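Local coordinates for protein beta-catenin homolog sys-1 (Caenorhabditis elegans, PDB 3C2G) that acts as a transcription coregulator in the Wnt asymmetry pathway, binding the TCF factor POP-1 directly and activating or repressing target genes, at residues A[407-412]-A[429-434]; A[433-438]-A[475-480]. One frame throughout, in Å; residues are numbered along the deposited sequence.

Interaction 1: residues A[407-412]-A[429-434]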
loop_
_atom_site.group_PDB
_atom_site.type_symbol
_atom_site.label_atom_id
_atom_site.label_comp_id
_atom_site.label_asym_id
_atom_site.label_seq_id
_atom_site.Cartn_x
_atom_site.Cartn_y
_atom_site.Cartn_z
ATOM N N ASN A 407 2.129 21.567 1.785
ATOM C CA ASN A 407 3.518 21.426 2.236
ATOM C C ASN A 407 4.470 22.453 1.626
ATOM O O ASN A 407 5.472 22.795 2.240
ATOM C CB ASN A 407 4.029 20.001 2.012
ATOM C CG ASN A 407 3.347 18.988 2.923
ATOM O OD1 ASN A 407 2.810 19.349 3.976
ATOM N ND2 ASN A 407 3.346 17.717 2.512
ATOM N N PHE A 408 4.146 22.958 0.434
ATOM C CA PHE A 408 4.896 24.064 -0.179
ATOM C C PHE A 408 4.581 25.421 0.452
ATOM O O PHE A 408 5.483 26.182 0.771
ATOM C CB PHE A 408 4.617 24.174 -1.680
ATOM C CG PHE A 408 5.246 23.105 -2.501
ATOM C CD1 PHE A 408 6.600 22.844 -2.412
ATOM C CD2 PHE A 408 4.483 22.377 -3.400
ATOM C CE1 PHE A 408 7.180 21.852 -3.181
ATOM C CE2 PHE A 408 5.055 21.382 -4.179
ATOM C CZ PHE A 408 6.408 21.118 -4.066
ATOM N N LEU A 409 3.295 25.726 0.615
ATOM C CA LEU A 409 2.870 27.080 0.973
ATOM C C LEU A 409 3.377 27.546 2.340
ATOM O O LEU A 409 3.455 28.739 2.590
ATOM C CB LEU A 409 1.351 27.243 0.845
ATOM C CG LEU A 409 0.762 27.086 -0.563
ATOM C CD1 LEU A 409 -0.767 26.973 -0.561
ATOM C CD2 LEU A 409 1.221 28.200 -1.492
HETATM N N MSE A 410 3.746 26.602 3.196
HETATM C CA MSE A 410 4.324 26.905 4.504
HETATM C C MSE A 410 5.524 27.841 4.404
HETATM O O MSE A 410 5.602 28.834 5.135
HETATM C CB MSE A 410 4.735 25.613 5.207
HETATM C CG MSE A 410 3.643 24.561 5.232
HETATM SE SE MSE A 410 2.434 24.666 6.775
HETATM C CE MSE A 410 1.978 26.577 6.828
HETATM N N MSE A 411 6.439 27.522 3.487
HETATM C CA MSE A 411 7.630 28.331 3.208
HETATM C C MSE A 411 7.392 29.840 3.244
HETATM O O MSE A 411 8.196 30.585 3.779
HETATM C CB MSE A 411 8.190 27.983 1.826
HETATM C CG MSE A 411 8.766 26.584 1.681
HETATM SE SE MSE A 411 9.139 26.163 -0.208
HETATM C CE MSE A 411 10.374 27.636 -0.643
ATOM N N TRP A 412 6.280 30.279 2.671
ATOM C CA TRP A 412 6.110 31.675 2.301
ATOM C C TRP A 412 5.157 32.462 3.174
ATOM O O TRP A 412 4.927 33.645 2.926
ATOM C CB TRP A 412 5.663 31.765 0.848
ATOM C CG TRP A 412 6.609 31.112 -0.062
ATOM C CD1 TRP A 412 7.936 31.376 -0.179
ATOM C CD2 TRP A 412 6.321 30.066 -0.991
ATOM N NE1 TRP A 412 8.496 30.566 -1.125
ATOM C CE2 TRP A 412 7.527 29.750 -1.645
ATOM C CE3 TRP A 412 5.158 29.366 -1.340
ATOM C CZ2 TRP A 412 7.608 28.770 -2.632
ATOM C CZ3 TRP A 412 5.240 28.394 -2.322
ATOM C CH2 TRP A 412 6.458 28.103 -2.956
ATOM N N GLN A 429 4.359 32.379 -10.075
ATOM C CA GLN A 429 3.409 32.095 -11.158
ATOM C C GLN A 429 2.747 30.718 -11.001
ATOM O O GLN A 429 1.584 30.540 -11.351
ATOM C CB GLN A 429 4.002 32.307 -12.571
ATOM C CG GLN A 429 5.193 31.429 -12.960
ATOM C CD GLN A 429 5.357 31.275 -14.488
ATOM O OE1 GLN A 429 5.349 32.258 -15.248
ATOM N NE2 GLN A 429 5.521 30.031 -14.936
ATOM N N GLN A 430 3.485 29.764 -10.453
ATOM C CA GLN A 430 2.938 28.434 -10.199
ATOM C C GLN A 430 1.842 28.500 -9.123
ATOM O O GLN A 430 0.716 28.065 -9.341
ATOM C CB GLN A 430 4.054 27.442 -9.820
ATOM C CG GLN A 430 5.039 27.077 -10.959
ATOM C CD GLN A 430 6.133 26.105 -10.501
ATOM O OE1 GLN A 430 5.867 24.933 -10.210
ATOM N NE2 GLN A 430 7.367 26.596 -10.421
ATOM N N VAL A 431 2.158 29.093 -7.978
ATOM C CA VAL A 431 1.185 29.202 -6.902
ATOM C C VAL A 431 -0.060 30.006 -7.303
ATOM O O VAL A 431 -1.173 29.675 -6.887
ATOM C CB VAL A 431 1.828 29.772 -5.636
ATOM C CG1 VAL A 431 0.783 30.050 -4.561
ATOM C CG2 VAL A 431 2.893 28.807 -5.112
ATOM N N CYS A 432 0.117 31.041 -8.121
ATOM C CA CYS A 432 -0.993 31.942 -8.463
ATOM C C CYS A 432 -1.991 31.320 -9.421
ATOM O O CYS A 432 -3.130 31.762 -9.521
ATOM C CB CYS A 432 -0.469 33.259 -9.039
ATOM S SG CYS A 432 0.251 34.343 -7.789
ATOM N N LYS A 433 -1.563 30.295 -10.137
ATOM C CA LYS A 433 -2.487 29.508 -10.946
ATOM C C LYS A 433 -3.659 28.967 -10.117
ATOM O O LYS A 433 -4.764 28.817 -10.636
ATOM C CB LYS A 433 -1.748 28.355 -11.617
ATOM C CG LYS A 433 -0.899 28.778 -12.795
ATOM C CD LYS A 433 -0.858 27.674 -13.846
ATOM C CE LYS A 433 -2.062 27.740 -14.785
ATOM N NZ LYS A 433 -1.946 28.881 -15.747
ATOM N N PHE A 434 -3.421 28.701 -8.831
ATOM C CA PHE A 434 -4.456 28.155 -7.958
ATOM C C PHE A 434 -5.591 29.113 -7.597
ATOM O O PHE A 434 -6.599 28.670 -7.038
ATOM C CB PHE A 434 -3.861 27.480 -6.708
ATOM C CG PHE A 434 -3.351 26.085 -6.967
ATOM C CD1 PHE A 434 -4.185 24.986 -6.817
ATOM C CD2 PHE A 434 -2.045 25.873 -7.394
ATOM C CE1 PHE A 434 -3.709 23.686 -7.067
ATOM C CE2 PHE A 434 -1.569 24.582 -7.647
ATOM C CZ PHE A 434 -2.399 23.488 -7.479
#
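V431 sets its two methyls against L409 and W412, two buried side chains of the 407-412 segment, and carries the whole contact from its own side. The residue before it, Q430, faces the same way but serves another neighbour: its OE1 accepts a hydrogen bond from the backbone N of F370, and its chain lies on I369, so helix 425-432 is fastened to helix 368-377 just beside the apolar contact. At V431 itself, CG1 stands anti to the backbone N (chi1 173°), and this rotation lets both branches reach the opposite segment. CG1 meets the L409 methyl CD2 at 3.6 Å. CG2 lies 3.7 Å from W412 CZ3, approaching the indole obliquely, and it also comes within 4.0 Å of L409 CD2, so this one leucine methyl sits against both branches of the valine. Within the armadillo domain the contact seats the short helix 425-432 on the end of the long helix 388-409, whose N407 bonds through OD1 to the backbone of the bound peptide. The L409 and V431 side chains both also touch L471 of helix 457-472, which extends the apolar cluster to a third helix. The indole is backed within its own segment: M411 CB and the carbonyl O of F408 lie over one face, displaced toward the rim, and W412 also packs on I364 and A423. The W412 backbone N bonds to L409 O at 3.2 Å, keeping the two apolar residues on one turn. Past V431 the chain leaves the interface, and F434 N donates to V431 O at 3.1 Å; that carbonyl oxygen also lies in the plane of the F434 ring, at its edge.

Interaction 2: residues A[433-438]-A[475-480]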
loop_
_atom_site.group_PDB
_atom_site.type_symbol
_atom_site.label_atom_id
_atom_site.label_comp_id
_atom_site.label_asym_id
_atom_site.label_seq_id
_atom_site.Cartn_x
_atom_site.Cartn_y
_atom_site.Cartn_z
ATOM N N LYS A 433 -1.563 30.295 -10.137
ATOM C CA LYS A 433 -2.487 29.508 -10.946
ATOM C C LYS A 433 -3.659 28.967 -10.117
ATOM O O LYS A 433 -4.764 28.817 -10.636
ATOM C CB LYS A 433 -1.748 28.355 -11.617
ATOM C CG LYS A 433 -0.899 28.778 -12.795
ATOM C CD LYS A 433 -0.858 27.674 -13.846
ATOM C CE LYS A 433 -2.062 27.740 -14.785
ATOM N NZ LYS A 433 -1.946 28.881 -15.747
ATOM N N PHE A 434 -3.421 28.701 -8.831
ATOM C CA PHE A 434 -4.456 28.155 -7.958
ATOM C C PHE A 434 -5.591 29.113 -7.597
ATOM O O PHE A 434 -6.599 28.670 -7.038
ATOM C CB PHE A 434 -3.861 27.480 -6.708
ATOM C CG PHE A 434 -3.351 26.085 -6.967
ATOM C CD1 PHE A 434 -4.185 24.986 -6.817
ATOM C CD2 PHE A 434 -2.045 25.873 -7.394
ATOM C CE1 PHE A 434 -3.709 23.686 -7.067
ATOM C CE2 PHE A 434 -1.569 24.582 -7.647
ATOM C CZ PHE A 434 -2.399 23.488 -7.479
ATOM N N ILE A 435 -5.450 30.398 -7.931
ATOM C CA ILE A 435 -6.586 31.304 -7.852
ATOM C C ILE A 435 -7.236 31.624 -9.195
ATOM O O ILE A 435 -8.140 32.460 -9.260
ATOM C CB ILE A 435 -6.311 32.609 -7.028
ATOM C CG1 ILE A 435 -5.007 33.300 -7.451
ATOM C CG2 ILE A 435 -6.350 32.323 -5.522
ATOM C CD1 ILE A 435 -5.159 34.198 -8.665
ATOM N N GLU A 436 -6.819 30.950 -10.265
ATOM C CA GLU A 436 -7.537 31.063 -11.541
ATOM C C GLU A 436 -8.946 30.511 -11.378
ATOM O O GLU A 436 -9.160 29.603 -10.581
ATOM C CB GLU A 436 -6.807 30.328 -12.658
ATOM C CG GLU A 436 -5.600 31.071 -13.229
ATOM C CD GLU A 436 -4.884 30.285 -14.318
ATOM O OE1 GLU A 436 -5.275 29.125 -14.587
ATOM O OE2 GLU A 436 -3.927 30.827 -14.909
ATOM N N ILE A 437 -9.910 31.044 -12.129
ATOM C CA ILE A 437 -11.324 30.740 -11.855
ATOM C C ILE A 437 -11.728 29.291 -12.100
ATOM O O ILE A 437 -12.605 28.773 -11.418
ATOM C CB ILE A 437 -12.315 31.669 -12.590
ATOM C CG1 ILE A 437 -12.062 31.660 -14.093
ATOM C CG2 ILE A 437 -12.253 33.068 -12.021
ATOM C CD1 ILE A 437 -13.286 32.004 -14.880
ATOM N N ASP A 438 -11.092 28.642 -13.066
ATOM C CA ASP A 438 -11.448 27.271 -13.384
ATOM C C ASP A 438 -11.164 26.299 -12.236
ATOM O O ASP A 438 -12.018 25.485 -11.909
ATOM C CB ASP A 438 -10.767 26.814 -14.674
ATOM C CG ASP A 438 -11.454 25.603 -15.310
ATOM O OD1 ASP A 438 -12.590 25.232 -14.904
ATOM O OD2 ASP A 438 -10.845 25.015 -16.234
ATOM N N PRO A 475 1.216 36.135 0.969
ATOM C CA PRO A 475 1.295 37.573 0.660
ATOM C C PRO A 475 1.162 37.920 -0.826
ATOM O O PRO A 475 0.417 38.834 -1.166
ATOM C CB PRO A 475 2.690 37.964 1.169
ATOM C CG PRO A 475 2.977 36.985 2.250
ATOM C CD PRO A 475 2.376 35.686 1.761
ATOM N N PHE A 476 1.862 37.201 -1.699
ATOM C CA PHE A 476 1.822 37.515 -3.129
ATOM C C PHE A 476 0.586 37.001 -3.862
ATOM O O PHE A 476 0.417 37.282 -5.043
ATOM C CB PHE A 476 3.069 36.995 -3.836
ATOM C CG PHE A 476 3.198 35.504 -3.812
ATOM C CD1 PHE A 476 2.551 34.722 -4.765
ATOM C CD2 PHE A 476 3.974 34.879 -2.839
ATOM C CE1 PHE A 476 2.678 33.335 -4.737
ATOM C CE2 PHE A 476 4.108 33.494 -2.820
ATOM C CZ PHE A 476 3.463 32.724 -3.767
ATOM N N VAL A 477 -0.271 36.242 -3.188
ATOM C CA VAL A 477 -1.456 35.741 -3.865
ATOM C C VAL A 477 -2.536 36.827 -3.922
ATOM O O VAL A 477 -2.980 37.302 -2.880
ATOM C CB VAL A 477 -1.993 34.424 -3.228
ATOM C CG1 VAL A 477 -3.363 34.081 -3.773
ATOM C CG2 VAL A 477 -1.033 33.283 -3.498
ATOM N N PRO A 478 -2.947 37.224 -5.142
ATOM C CA PRO A 478 -4.034 38.198 -5.296
ATOM C C PRO A 478 -5.351 37.632 -4.776
ATOM O O PRO A 478 -5.732 36.518 -5.138
ATOM C CB PRO A 478 -4.104 38.427 -6.813
ATOM C CG PRO A 478 -3.442 37.259 -7.419
ATOM C CD PRO A 478 -2.419 36.774 -6.444
ATOM N N LYS A 479 -6.027 38.401 -3.931
ATOM C CA LYS A 479 -7.197 37.927 -3.215
ATOM C C LYS A 479 -8.499 38.560 -3.682
ATOM O O LYS A 479 -9.590 38.142 -3.266
ATOM C CB LYS A 479 -6.994 38.190 -1.732
ATOM C CG LYS A 479 -6.121 37.148 -1.080
ATOM C CD LYS A 479 -5.018 37.786 -0.286
ATOM C CE LYS A 479 -3.891 36.796 -0.100
ATOM N NZ LYS A 479 -2.594 37.497 -0.163
ATOM N N ASP A 480 -8.388 39.555 -4.556
ATOM C CA ASP A 480 -9.524 40.401 -4.910
ATOM C C ASP A 480 -10.581 39.687 -5.745
ATOM O O ASP A 480 -11.766 39.942 -5.576
ATOM C CB ASP A 480 -9.044 41.696 -5.594
ATOM C CG ASP A 480 -8.216 42.600 -4.649
ATOM O OD1 ASP A 480 -8.302 42.439 -3.402
ATOM O OD2 ASP A 480 -7.479 43.481 -5.155
#
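The pyrrolidine ring of P478 is met at its CG corner by I435, whose CD1 lies 3.7 Å from that atom as the two side chains cross. Of the phenyl rings in the two segments, F434 packs on I369, I376 and L471, and F476 packs on K428, V431 and C432. I435 spreads two branches over the other segment: CG2 touches V477 CG1 at 3.9 Å, while CG1, placed between the backbone N and the carbonyl carbon (chi1 49°), carries CD1 to the proline. With an alanine in place of I435, P478 CG and V477 CG1 would probably lose their partners, opening a gap between the two segments. The contact belongs to the armadillo domain, where the turn from helix 425-432 into helix 437-448 rests on the loop that follows helix 457-472. E436 occupies the N-cap position of helix 437-448; its backbone N bonds to K433 O at 3.0 Å, and its side chain closes the same turn by a salt bridge, with K433 NZ 2.9 Å from OE2 on the syn side and 29° out of the carboxylate plane. In the facing loop K479 NZ reaches back to V477 O at 2.8 Å, in the carbonyl plane and on a lone pair, and gives a second bond to T474 O, so one ammonium ties two backbone carbonyls together.

Interaction 1 comes first along the chain: it closes the 16-residue connection that leaves helix 388-409 and returns as helix 425-432. Interaction 2 begins where that contact ends, sharing K433 and F434 with it, and closes a longer excursion of 36 residues that includes helix 457-472 and most of helix 437-448. The two closures thus follow one another with a short overlap, neither nested in the other. Their centres are 10 Å apart, and they touch directly: C432 SG packs on P478 CD at 3.9 Å, and P475 CD lies 3.5 Å from W412 O. Together they bring the end of helix 388-409, helix 425-432 and the loop after helix 457-472 side by side.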